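Local coordinates for possible TctC subunit of the Tripartite Tricarboxylate Transport(TTT) Family (Rhodopseudomonas palustris, PDB 6HKE), which probably serves as the periplasmic substrate-binding protein of a tripartite tricarboxylate transporter, capturing malate for uptake into the cell, at residues V15-V21 with D72-V78; D31-R35 with E50-M54; L178-V182 with G203-A207. The protein carries 2 engineered substitutions. Residues are numbered along the deposited sequence.

How the contacts relate
Following the chain from its N terminus, strand 18-22 comes first and takes part in contact 1, which closes a long loop when D72-V78 returns to pair with V15-V21. Contact 2 opens and closes within that loop: helix 29-45 packs at D31-R35 against strand 49-53, the other neighbour of strand 18-22. The two contacts touch, V18 O lying 2.7 Å from E50 N and T19 OG1 2.7 Å from E50 OE2. Contact 3, in series with both and centred about 34 Å from the centre of contact 1, closes a shorter loop, containing strand 188-192 and helix 193-201, where helix 174-182 meets the chain leading into strand 205-210. All three reach the same mixed sheet.

Contact 1. Residues V15-V21 with D72-V78; sequences VRTVTVV and DGHTLIV
Strands 18-21 and 75-78 pair in parallel, axes 4.5 Å apart at closest approach and inclined at 26°. T19 lies beside T75, V20 beside L76 and V21 beside I77, CA atoms 4.7-4.9 Å apart. Hydrogen bonds zigzag: T19 N to H74 O 2.7 Å, L76 N to T19 O 2.8 Å, V21 N to L76 O 2.9 Å and V78 N to V21 O 3.0 Å. On the V20-L76 face, V20 (t) brings CG1 to 3.5 Å from V78 CG2, and L76 (m, t) sets CD1 3.9 Å from V18 CG1. On the other face I77 (t, p) swings CD1 to 4.0 Å from V21 CG1, against helix 61-67. NE2 of H74 (m, chi2 94°) accepts a hydrogen bond from V15 N, 3.0 Å; R16 (p, t, t, chi4 -100°) lays its guanidinium flat on the imidazole, centres 4.0 Å apart, planes at 23°. R16 NH2 also salt-bridges D72 OD2, 3.3 Å, through a weak hydrogen bond. D72 (p) OD1 closes an Asx turn to H74 N, 3.0 Å. In this alpha/beta lobe, apolar contacts thus join V18, V20, L76 and V78 on one face and V21 with I77, beside E50-bonded T19, on the other; salt bridge and stack lie N-terminally.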
ATOM      1  N   VAL A  15      18.711   7.099  20.877  1.00 35.11           N
ATOM      2  CA  VAL A  15      19.014   6.943  22.337  1.00 38.05           C
ATOM      3  C   VAL A  15      18.178   5.801  22.936  1.00 35.98           C
ATOM      4  O   VAL A  15      18.392   5.444  24.109  1.00 35.48           O
ATOM      5  CB  VAL A  15      18.748   8.267  23.074  1.00 40.49           C
ATOM      6  CG1 VAL A  15      18.790   8.106  24.587  1.00 45.74           C
ATOM      7  CG2 VAL A  15      19.716   9.353  22.618  1.00 41.20           C
ATOM      8  N   ARG A  16      17.249   5.236  22.173  1.00 34.55           N
ATOM      9  CA  ARG A  16      16.328   4.194  22.693  1.00 32.94           C
ATOM     10  C   ARG A  16      15.604   3.542  21.521  1.00 31.64           C
ATOM     11  O   ARG A  16      15.843   3.964  20.377  1.00 28.75           O
ATOM     12  CB  ARG A  16      15.308   4.811  23.661  1.00 33.80           C
ATOM     13  CG  ARG A  16      14.368   5.816  23.012  1.00 32.35           C
ATOM     14  CD  ARG A  16      13.651   6.687  24.008  1.00 34.04           C
ATOM     15  NE  ARG A  16      12.567   7.344  23.297  1.00 36.07           N
ATOM     16  CZ  ARG A  16      12.573   8.591  22.833  1.00 36.16           C
ATOM     17  NH1 ARG A  16      13.621   9.375  23.018  1.00 37.02           N
ATOM     18  NH2 ARG A  16      11.516   9.046  22.172  1.00 37.08           N
ATOM     19  N   THR A  17      14.713   2.601  21.822  1.00 29.57           N
ATOM     20  CA  THR A  17      13.919   1.855  20.821  1.00 31.32           C
ATOM     21  C   THR A  17      13.200   2.854  19.915  1.00 32.17           C
ATOM     22  O   THR A  17      12.601   3.806  20.439  1.00 34.93           O
ATOM     23  CB  THR A  17      12.962   0.884  21.511  1.00 30.07           C
ATOM     24  OG1 THR A  17      13.790  -0.018  22.237  1.00 29.04           O
ATOM     25  CG2 THR A  17      12.084   0.125  20.546  1.00 31.31           C
ATOM     26  N   VAL A  18      13.320   2.684  18.599  1.00 31.69           N
ATOM     27  CA  VAL A  18      12.563   3.502  17.613  1.00 29.90           C
ATOM     28  C   VAL A  18      11.209   2.822  17.395  1.00 28.80           C
ATOM     29  O   VAL A  18      11.193   1.592  17.216  1.00 29.92           O
ATOM     30  CB  VAL A  18      13.340   3.675  16.301  1.00 30.48           C
ATOM     31  CG1 VAL A  18      12.510   4.415  15.261  1.00 30.65           C
ATOM     32  CG2 VAL A  18      14.677   4.362  16.533  1.00 29.42           C
ATOM     33  N   THR A  19      10.120   3.591  17.460  1.00 26.20           N
ATOM     34  CA  THR A  19       8.753   3.131  17.125  1.00 24.67           C
ATOM     35  C   THR A  19       8.468   3.474  15.656  1.00 24.69           C
ATOM     36  O   THR A  19       8.605   4.647  15.256  1.00 23.11           O
ATOM     37  CB  THR A  19       7.732   3.691  18.117  1.00 25.50           C
ATOM     38  OG1 THR A  19       8.053   3.114  19.386  1.00 25.92           O
ATOM     39  CG2 THR A  19       6.302   3.356  17.749  1.00 26.60           C
ATOM     40  N   VAL A  20       8.151   2.450  14.867  1.00 23.66           N
ATOM     41  CA  VAL A  20       7.662   2.582  13.472  1.00 21.30           C
ATOM     42  C   VAL A  20       6.213   2.127  13.524  1.00 21.45           C
ATOM     43  O   VAL A  20       5.947   0.956  13.858  1.00 19.14           O
ATOM     44  CB  VAL A  20       8.493   1.770  12.466  1.00 20.47           C
ATOM     45  CG1 VAL A  20       7.848   1.783  11.085  1.00 20.25           C
ATOM     46  CG2 VAL A  20       9.939   2.263  12.408  1.00 21.76           C
ATOM     47  N   VAL A  21       5.330   3.077  13.282  1.00 22.41           N
ATOM     48  CA  VAL A  21       3.868   2.892  13.343  1.00 22.36           C
ATOM     49  C   VAL A  21       3.407   2.480  11.949  1.00 22.20           C
ATOM     50  O   VAL A  21       3.821   3.131  10.977  1.00 20.49           O
ATOM     51  CB  VAL A  21       3.200   4.183  13.842  1.00 22.11           C
ATOM     52  CG1 VAL A  21       1.696   4.010  13.920  1.00 24.73           C
ATOM     53  CG2 VAL A  21       3.748   4.580  15.197  1.00 24.31           C
ATOM     54  N   ASP A  72      11.789  13.863  17.031  1.00 28.09           N
ATOM     55  CA  ASP A  72      13.136  13.457  17.522  1.00 27.21           C
ATOM     56  C   ASP A  72      13.618  12.238  16.725  1.00 26.19           C
ATOM     57  O   ASP A  72      14.753  11.819  16.930  1.00 28.16           O
ATOM     58  CB  ASP A  72      13.136  13.234  19.037  1.00 28.67           C
ATOM     59  CG  ASP A  72      12.194  12.147  19.543  1.00 31.11           C
ATOM     60  OD1 ASP A  72      11.582  11.455  18.708  1.00 30.40           O
ATOM     61  OD2 ASP A  72      12.103  11.985  20.782  1.00 30.73           O
ATOM     62  N   GLY A  73      12.791  11.701  15.828  1.00 25.16           N
ATOM     63  CA  GLY A  73      13.159  10.546  14.998  1.00 25.91           C
ATOM     64  C   GLY A  73      12.805   9.213  15.635  1.00 24.26           C
ATOM     65  O   GLY A  73      12.924   8.205  14.933  1.00 26.48           O
ATOM     66  N   HIS A  74      12.359   9.183  16.892  1.00 22.94           N
ATOM     67  CA  HIS A  74      12.053   7.920  17.612  1.00 24.41           C
ATOM     68  C   HIS A  74      10.625   7.445  17.294  1.00 25.25           C
ATOM     69  O   HIS A  74      10.333   6.289  17.626  1.00 25.74           O
ATOM     70  CB  HIS A  74      12.348   8.082  19.105  1.00 24.12           C
ATOM     71  CG  HIS A  74      13.813   8.151  19.387  1.00 26.08           C
ATOM     72  ND1 HIS A  74      14.494   9.358  19.488  1.00 27.72           N
ATOM     73  CD2 HIS A  74      14.738   7.175  19.550  1.00 26.89           C
ATOM     74  CE1 HIS A  74      15.776   9.113  19.733  1.00 28.74           C
ATOM     75  NE2 HIS A  74      15.953   7.779  19.773  1.00 26.16           N
ATOM     76  N   THR A  75       9.781   8.283  16.672  1.00 24.73           N
ATOM     77  CA  THR A  75       8.390   7.932  16.266  1.00 24.37           C
ATOM     78  C   THR A  75       8.214   8.203  14.773  1.00 22.89           C
ATOM     79  O   THR A  75       8.200   9.368  14.378  1.00 21.87           O
ATOM     80  CB  THR A  75       7.333   8.665  17.099  1.00 24.04           C
ATOM     81  OG1 THR A  75       7.596   8.418  18.478  1.00 26.15           O
ATOM     82  CG2 THR A  75       5.933   8.187  16.802  1.00 24.47           C
ATOM     83  N   LEU A  76       8.094   7.137  13.989  1.00 22.50           N
ATOM     84  CA  LEU A  76       8.019   7.194  12.513  1.00 23.75           C
ATOM     85  C   LEU A  76       6.706   6.565  12.056  1.00 23.52           C
ATOM     86  O   LEU A  76       6.095   5.830  12.837  1.00 23.32           O
ATOM     87  CB  LEU A  76       9.240   6.460  11.950  1.00 23.49           C
ATOM     88  CG  LEU A  76      10.591   6.997  12.420  1.00 23.05           C
ATOM     89  CD1 LEU A  76      11.734   6.148  11.868  1.00 21.76           C
ATOM     90  CD2 LEU A  76      10.759   8.454  11.996  1.00 23.86           C
ATOM     91  N   ILE A  77       6.277   6.892  10.840  1.00 24.00           N
ATOM     92  CA  ILE A  77       5.047   6.325  10.224  1.00 22.87           C
ATOM     93  C   ILE A  77       5.446   5.717   8.882  1.00 23.09           C
ATOM     94  O   ILE A  77       6.206   6.347   8.126  1.00 22.21           O
ATOM     95  CB  ILE A  77       3.918   7.384  10.106  1.00 24.59           C
ATOM     96  CG1 ILE A  77       2.642   6.823   9.468  1.00 24.83           C
ATOM     97  CG2 ILE A  77       4.353   8.646   9.367  1.00 23.87           C
ATOM     98  CD1 ILE A  77       1.852   5.946  10.368  1.00 25.34           C
ATOM     99  N   VAL A  78       4.977   4.498   8.631  1.00 23.93           N
ATOM    100  CA  VAL A  78       4.908   3.926   7.264  1.00 22.34           C
ATOM    101  C   VAL A  78       3.654   4.483   6.602  1.00 21.34           C
ATOM    102  O   VAL A  78       2.547   4.285   7.141  1.00 21.25           O
ATOM    103  CB  VAL A  78       4.900   2.398   7.276  1.00 22.98           C
ATOM    104  CG1 VAL A  78       4.865   1.859   5.859  1.00 25.47           C
ATOM    105  CG2 VAL A  78       6.101   1.852   8.027  1.00 24.18           C
TER

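Contact 2. Residues D31-R35 with E50-M54; sequences DTVAR and EIENM
Helix residues D31-R35 run nearly antiparallel to strand 50-53 (165°, axes 9.9 Å apart), as expected in a right-handed beta-alpha-beta crossover (18-22, 29-45, 49-53). The nearest CA pairs are D31 with N53 (7.7 Å) and R35 with I51 (6.9 Å). Along the extended strand, E50 turns from the helix, its OE2 bonding T19 OG1. I51 (m, m) points at the helix: CD1 rests 3.8 Å from A34 CB, while CG2 lies 3.4 Å from R35 NH2, over one face of the guanidinium. E52 turns away. N53 (m, chi2 87°) offers ND2 to D31 OD1 at 3.0 Å and to F24 O; its OD1 takes a weak bond from R35 NH2, 2.8 Å. One helical turn apart, D31 (t) and R35 (m, t, t) form a salt bridge, R35 NE to D31 OD1 2.7 Å. With malate about 6 Å from its side chain, D31, whose OD2 also bonds G27 N, thus forms a charge pair that N53 holds firmly at D31 but weakly at R35, next to the apolar I51-A34 contact.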
ATOM      1  N   ASP A  31       2.354  -3.887   6.917  1.00 22.31           N
ATOM      2  CA  ASP A  31       2.964  -4.583   8.072  1.00 23.35           C
ATOM      3  C   ASP A  31       4.114  -5.504   7.620  1.00 23.74           C
ATOM      4  O   ASP A  31       5.178  -5.458   8.249  1.00 23.49           O
ATOM      5  CB  ASP A  31       1.891  -5.375   8.809  1.00 25.03           C
ATOM      6  CG  ASP A  31       2.446  -6.161   9.976  1.00 25.53           C
ATOM      7  OD1 ASP A  31       2.743  -5.534  10.998  1.00 24.88           O
ATOM      8  OD2 ASP A  31       2.619  -7.381   9.818  1.00 27.64           O
ATOM      9  N   THR A  32       3.920  -6.292   6.562  1.00 25.20           N
ATOM     10  CA  THR A  32       4.883  -7.315   6.069  1.00 25.61           C
ATOM     11  C   THR A  32       6.169  -6.614   5.618  1.00 26.50           C
ATOM     12  O   THR A  32       7.260  -7.047   6.021  1.00 27.24           O
ATOM     13  CB  THR A  32       4.263  -8.148   4.941  1.00 27.36           C
ATOM     14  OG1 THR A  32       3.257  -8.967   5.540  1.00 26.34           O
ATOM     15  CG2 THR A  32       5.272  -8.996   4.193  1.00 26.61           C
ATOM     16  N   VAL A  33       6.015  -5.536   4.855  1.00 26.08           N
ATOM     17  CA  VAL A  33       7.120  -4.701   4.313  1.00 27.49           C
ATOM     18  C   VAL A  33       7.894  -4.065   5.472  1.00 25.64           C
ATOM     19  O   VAL A  33       9.148  -4.168   5.487  1.00 23.86           O
ATOM     20  CB  VAL A  33       6.571  -3.636   3.342  1.00 28.76           C
ATOM     21  CG1 VAL A  33       7.641  -2.641   2.937  1.00 29.60           C
ATOM     22  CG2 VAL A  33       5.968  -4.279   2.100  1.00 31.18           C
ATOM     23  N   ALA A  34       7.188  -3.365   6.364  1.00 26.49           N
ATOM     24  CA  ALA A  34       7.780  -2.631   7.510  1.00 25.78           C
ATOM     25  C   ALA A  34       8.557  -3.599   8.416  1.00 25.53           C
ATOM     26  O   ALA A  34       9.687  -3.273   8.818  1.00 23.97           O
ATOM     27  CB  ALA A  34       6.703  -1.902   8.265  1.00 26.43           C
ATOM     28  N   ARG A  35       8.005  -4.772   8.711  1.00 25.38           N
ATOM     29  CA  ARG A  35       8.664  -5.709   9.650  1.00 28.12           C
ATOM     30  C   ARG A  35       9.971  -6.211   9.030  1.00 27.70           C
ATOM     31  O   ARG A  35      10.983  -6.346   9.751  1.00 30.12           O
ATOM     32  CB  ARG A  35       7.728  -6.862  10.009  1.00 27.87           C
ATOM     33  CG  ARG A  35       6.799  -6.514  11.158  1.00 26.80           C
ATOM     34  CD  ARG A  35       5.764  -7.581  11.438  1.00 26.28           C
ATOM     35  NE  ARG A  35       4.697  -6.929  12.171  1.00 24.97           N
ATOM     36  CZ  ARG A  35       4.736  -6.634  13.459  1.00 26.63           C
ATOM     37  NH1 ARG A  35       5.778  -6.982  14.203  1.00 27.45           N
ATOM     38  NH2 ARG A  35       3.719  -5.993  14.000  1.00 26.38           N
ATOM     39  N   GLU A  50      10.741  -1.060  17.112  1.00 28.87           N
ATOM     40  CA  GLU A  50       9.446  -1.609  17.577  1.00 32.95           C
ATOM     41  C   GLU A  50       8.402  -1.262  16.512  1.00 30.45           C
ATOM     42  O   GLU A  50       8.363  -0.102  16.097  1.00 28.86           O
ATOM     43  CB  GLU A  50       9.156  -0.984  18.943  1.00 38.53           C
ATOM     44  CG  GLU A  50       7.865  -1.402  19.605  1.00 43.49           C
ATOM     45  CD  GLU A  50       7.474  -0.419  20.699  1.00 51.07           C
ATOM     46  OE1 GLU A  50       7.490  -0.813  21.888  1.00 57.59           O
ATOM     47  OE2 GLU A  50       7.176   0.751  20.357  1.00 52.83           O
ATOM     48  N   ILE A  51       7.613  -2.233  16.062  1.00 30.45           N
ATOM     49  CA  ILE A  51       6.499  -1.994  15.099  1.00 29.61           C
ATOM     50  C   ILE A  51       5.213  -1.877  15.914  1.00 28.97           C
ATOM     51  O   ILE A  51       4.947  -2.781  16.678  1.00 26.71           O
ATOM     52  CB  ILE A  51       6.411  -3.105  14.043  1.00 28.48           C
ATOM     53  CG1 ILE A  51       7.633  -3.103  13.121  1.00 29.93           C
ATOM     54  CG2 ILE A  51       5.106  -2.986  13.262  1.00 27.61           C
ATOM     55  CD1 ILE A  51       7.550  -2.115  11.954  1.00 29.35           C
ATOM     56  N   GLU A  52       4.488  -0.769  15.780  1.00 29.35           N
ATOM     57  CA  GLU A  52       3.180  -0.537  16.438  1.00 29.45           C
ATOM     58  C   GLU A  52       2.125  -0.472  15.325  1.00 30.50           C
ATOM     59  O   GLU A  52       2.278   0.377  14.387  1.00 29.63           O
ATOM     60  CB  GLU A  52       3.249   0.740  17.277  1.00 30.95           C
ATOM     61  CG  GLU A  52       2.163   0.829  18.330  1.00 33.76           C
ATOM     62  CD  GLU A  52       1.980   2.213  18.926  1.00 35.26           C
ATOM     63  OE1 GLU A  52       0.838   2.547  19.295  1.00 38.59           O
ATOM     64  OE2 GLU A  52       2.978   2.956  19.018  1.00 39.80           O
ATOM     65  N   ASN A  53       1.158  -1.390  15.362  1.00 28.11           N
ATOM     66  CA  ASN A  53       0.031  -1.438  14.402  1.00 26.22           C
ATOM     67  C   ASN A  53      -1.074  -0.612  15.044  1.00 26.89           C
ATOM     68  O   ASN A  53      -1.460  -0.932  16.167  1.00 27.51           O
ATOM     69  CB  ASN A  53      -0.401  -2.860  14.065  1.00 25.69           C
ATOM     70  CG  ASN A  53       0.692  -3.665  13.393  1.00 26.65           C
ATOM     71  OD1 ASN A  53       1.522  -4.285  14.056  1.00 24.07           O
ATOM     72  ND2 ASN A  53       0.697  -3.664  12.073  1.00 26.71           N
ATOM     73  N   MET A  54      -1.448   0.489  14.403  1.00 25.44           N
ATOM     74  CA  MET A  54      -2.370   1.490  14.979  1.00 26.47           C
ATOM     75  C   MET A  54      -3.512   1.689  13.990  1.00 25.59           C
ATOM     76  O   MET A  54      -3.313   2.382  12.966  1.00 25.57           O
ATOM     77  CB  MET A  54      -1.658   2.812  15.269  1.00 27.78           C
ATOM     78  CG  MET A  54      -2.518   3.784  16.072  1.00 31.33           C
ATOM     79  SD  MET A  54      -1.670   5.353  16.350  1.00 36.90           S
ATOM     80  CE  MET A  54      -0.320   4.772  17.381  1.00 38.64           C
TER

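Contact 3. Residues L178-V182 with G203-A207; sequences LQALV and GKVKA
V205, V182 and K204 contribute most of the 212 Å² buried where the last turns of helix 174-182 meet the chain entering strand 205-210. The N-to-C directions of the short axes of helix 178-182 and strand 205-207 make an angle of 106°, with a closest approach of 9.6 Å, and the nearest CA pair is V182 with K204, 5.5 Å. V205 (m, phi/psi -145/177) directs its CB toward the helix, and its CG1 is the common point of three apolar contacts: 3.7 Å from L181 CD2, 3.8 Å from V182 CG2 and 4.4 Å from L178 CD1. L178 and L181 both adopt t, p; each CA-to-CB bond runs sideways to segment 203-207, though the end of each side chain comes nearer. A199 and L200 of helix 193-201 also touch V205, and L116 of strand 102-118 packs on both leucines. The whole is a helix packed on a sheet in one lobe of a periplasmic-binding-protein fold, the L178 side chain being about 8 Å from the bound (S)-malate. The chain reaches V205 through a Schellman motif, in which G203 (phi/psi 70/21) ends the preceding helix. K204 (phi/psi -84/-17) then turns its CB toward V182, leaving it 3.9 Å from CG2 of V182 (t), while its extended tail leads away to a salt bridge with E202. Between the backbones, K204 O lies within hydrogen-bonding distance of both water 1 (3.0 Å) and water 2 (2.7 Å), water 1 being 2.8 Å from L181 O and water 2 being 2.6 Å from V182 O.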
ATOM      1  N   LEU A 178      -8.282 -10.062   2.889  1.00 28.79           N
ATOM      2  CA  LEU A 178      -7.888 -11.205   2.032  1.00 31.37           C
ATOM      3  C   LEU A 178      -8.518 -12.474   2.589  1.00 29.60           C
ATOM      4  O   LEU A 178      -9.122 -13.186   1.795  1.00 29.07           O
ATOM      5  CB  LEU A 178      -6.366 -11.346   1.968  1.00 34.90           C
ATOM      6  CG  LEU A 178      -5.863 -12.378   0.963  1.00 36.01           C
ATOM      7  CD1 LEU A 178      -6.296 -12.007  -0.445  1.00 35.41           C
ATOM      8  CD2 LEU A 178      -4.350 -12.516   1.045  1.00 37.12           C
ATOM      9  N   GLN A 179      -8.371 -12.737   3.893  1.00 31.39           N
ATOM     10  CA  GLN A 179      -8.970 -13.929   4.563  1.00 33.92           C
ATOM     11  C   GLN A 179     -10.480 -13.960   4.290  1.00 32.10           C
ATOM     12  O   GLN A 179     -10.990 -15.044   4.008  1.00 33.00           O
ATOM     13  CB  GLN A 179      -8.635 -13.969   6.055  1.00 38.31           C
ATOM     14  CG  GLN A 179      -7.409 -14.822   6.366  1.00 44.78           C
ATOM     15  CD  GLN A 179      -6.592 -14.278   7.516  1.00 55.30           C
ATOM     16  OE1 GLN A 179      -7.125 -13.882   8.555  1.00 61.72           O
ATOM     17  NE2 GLN A 179      -5.276 -14.261   7.342  1.00 58.20           N
ATOM     18  N   ALA A 180     -11.157 -12.809   4.313  1.00 29.37           N
ATOM     19  CA  ALA A 180     -12.595 -12.684   3.989  1.00 27.97           C
ATOM     20  C   ALA A 180     -12.852 -13.097   2.531  1.00 28.44           C
ATOM     21  O   ALA A 180     -13.924 -13.667   2.255  1.00 28.31           O
ATOM     22  CB  ALA A 180     -13.027 -11.262   4.230  1.00 30.35           C
ATOM     23  N   LEU A 181     -11.924 -12.774   1.620  1.00 26.68           N
ATOM     24  CA  LEU A 181     -12.002 -13.144   0.182  1.00 25.60           C
ATOM     25  C   LEU A 181     -11.755 -14.655   0.032  1.00 25.76           C
ATOM     26  O   LEU A 181     -12.439 -15.278  -0.760  1.00 27.36           O
ATOM     27  CB  LEU A 181     -11.004 -12.306  -0.627  1.00 24.19           C
ATOM     28  CG  LEU A 181     -11.244 -12.342  -2.139  1.00 23.54           C
ATOM     29  CD1 LEU A 181     -12.459 -11.515  -2.517  1.00 23.56           C
ATOM     30  CD2 LEU A 181     -10.028 -11.880  -2.913  1.00 22.51           C
ATOM     31  N   VAL A 182     -10.835 -15.219   0.809  1.00 27.98           N
ATOM     32  CA  VAL A 182     -10.503 -16.672   0.844  1.00 28.58           C
ATOM     33  C   VAL A 182     -11.724 -17.475   1.299  1.00 29.22           C
ATOM     34  O   VAL A 182     -11.886 -18.597   0.805  1.00 29.02           O
ATOM     35  CB  VAL A 182      -9.293 -16.952   1.758  1.00 29.05           C
ATOM     36  CG1 VAL A 182      -9.141 -18.438   2.101  1.00 28.09           C
ATOM     37  CG2 VAL A 182      -8.016 -16.400   1.141  1.00 31.10           C
ATOM     38  N   GLY A 203      -3.710 -21.187  -4.359  1.00 31.27           N
ATOM     39  CA  GLY A 203      -4.955 -21.267  -5.147  1.00 32.14           C
ATOM     40  C   GLY A 203      -6.198 -20.797  -4.395  1.00 31.90           C
ATOM     41  O   GLY A 203      -7.309 -21.143  -4.849  1.00 31.83           O
ATOM     42  N   LYS A 204      -6.057 -19.997  -3.334  1.00 30.77           N
ATOM     43  CA  LYS A 204      -7.191 -19.632  -2.429  1.00 32.19           C
ATOM     44  C   LYS A 204      -7.991 -18.446  -2.990  1.00 29.21           C
ATOM     45  O   LYS A 204      -9.128 -18.254  -2.556  1.00 27.54           O
ATOM     46  CB  LYS A 204      -6.699 -19.319  -1.017  1.00 33.21           C
ATOM     47  CG  LYS A 204      -6.314 -20.526  -0.183  1.00 36.06           C
ATOM     48  CD  LYS A 204      -5.417 -20.146   0.971  1.00 39.04           C
ATOM     49  CE  LYS A 204      -5.423 -21.168   2.088  1.00 44.83           C
ATOM     50  NZ  LYS A 204      -4.297 -20.953   3.034  1.00 47.70           N
ATOM     51  N   VAL A 205      -7.441 -17.686  -3.931  1.00 27.22           N
ATOM     52  CA  VAL A 205      -8.198 -16.595  -4.600  1.00 25.98           C
ATOM     53  C   VAL A 205      -7.727 -16.559  -6.042  1.00 26.68           C
ATOM     54  O   VAL A 205      -6.800 -17.327  -6.371  1.00 26.31           O
ATOM     55  CB  VAL A 205      -7.996 -15.235  -3.898  1.00 24.86           C
ATOM     56  CG1 VAL A 205      -8.517 -15.245  -2.467  1.00 24.13           C
ATOM     57  CG2 VAL A 205      -6.548 -14.793  -3.937  1.00 24.37           C
ATOM     58  N   LYS A 206      -8.313 -15.682  -6.853  1.00 26.89           N
ATOM     59  CA  LYS A 206      -7.889 -15.495  -8.256  1.00 27.49           C
ATOM     60  C   LYS A 206      -7.718 -14.000  -8.537  1.00 29.20           C
ATOM     61  O   LYS A 206      -8.355 -13.182  -7.832  1.00 28.30           O
ATOM     62  CB  LYS A 206      -8.869 -16.186  -9.206  1.00 28.02           C
ATOM     63  CG  LYS A 206     -10.334 -15.847  -9.030  1.00 29.86           C
ATOM     64  CD  LYS A 206     -11.199 -16.709  -9.906  1.00 31.40           C
ATOM     65  CE  LYS A 206     -12.601 -16.165 -10.070  1.00 33.69           C
ATOM     66  NZ  LYS A 206     -13.348 -16.914 -11.108  1.00 34.15           N
ATOM     67  N   ALA A 207      -6.811 -13.688  -9.469  1.00 27.73           N
ATOM     68  CA  ALA A 207      -6.547 -12.343 -10.021  1.00 27.44           C
ATOM     69  C   ALA A 207      -7.247 -12.256 -11.375  1.00 27.13           C
ATOM     70  O   ALA A 207      -7.210 -13.242 -12.080  1.00 29.11           O
ATOM     71  CB  ALA A 207      -5.062 -12.133 -10.177  1.00 27.94           C
TER
HETATM   72  O   HOH W   1     -11.958 -17.412  -2.483  1.00 36.59           O
HETATM   73  O   HOH W   2     -10.769 -19.885  -1.213  1.00 34.92           O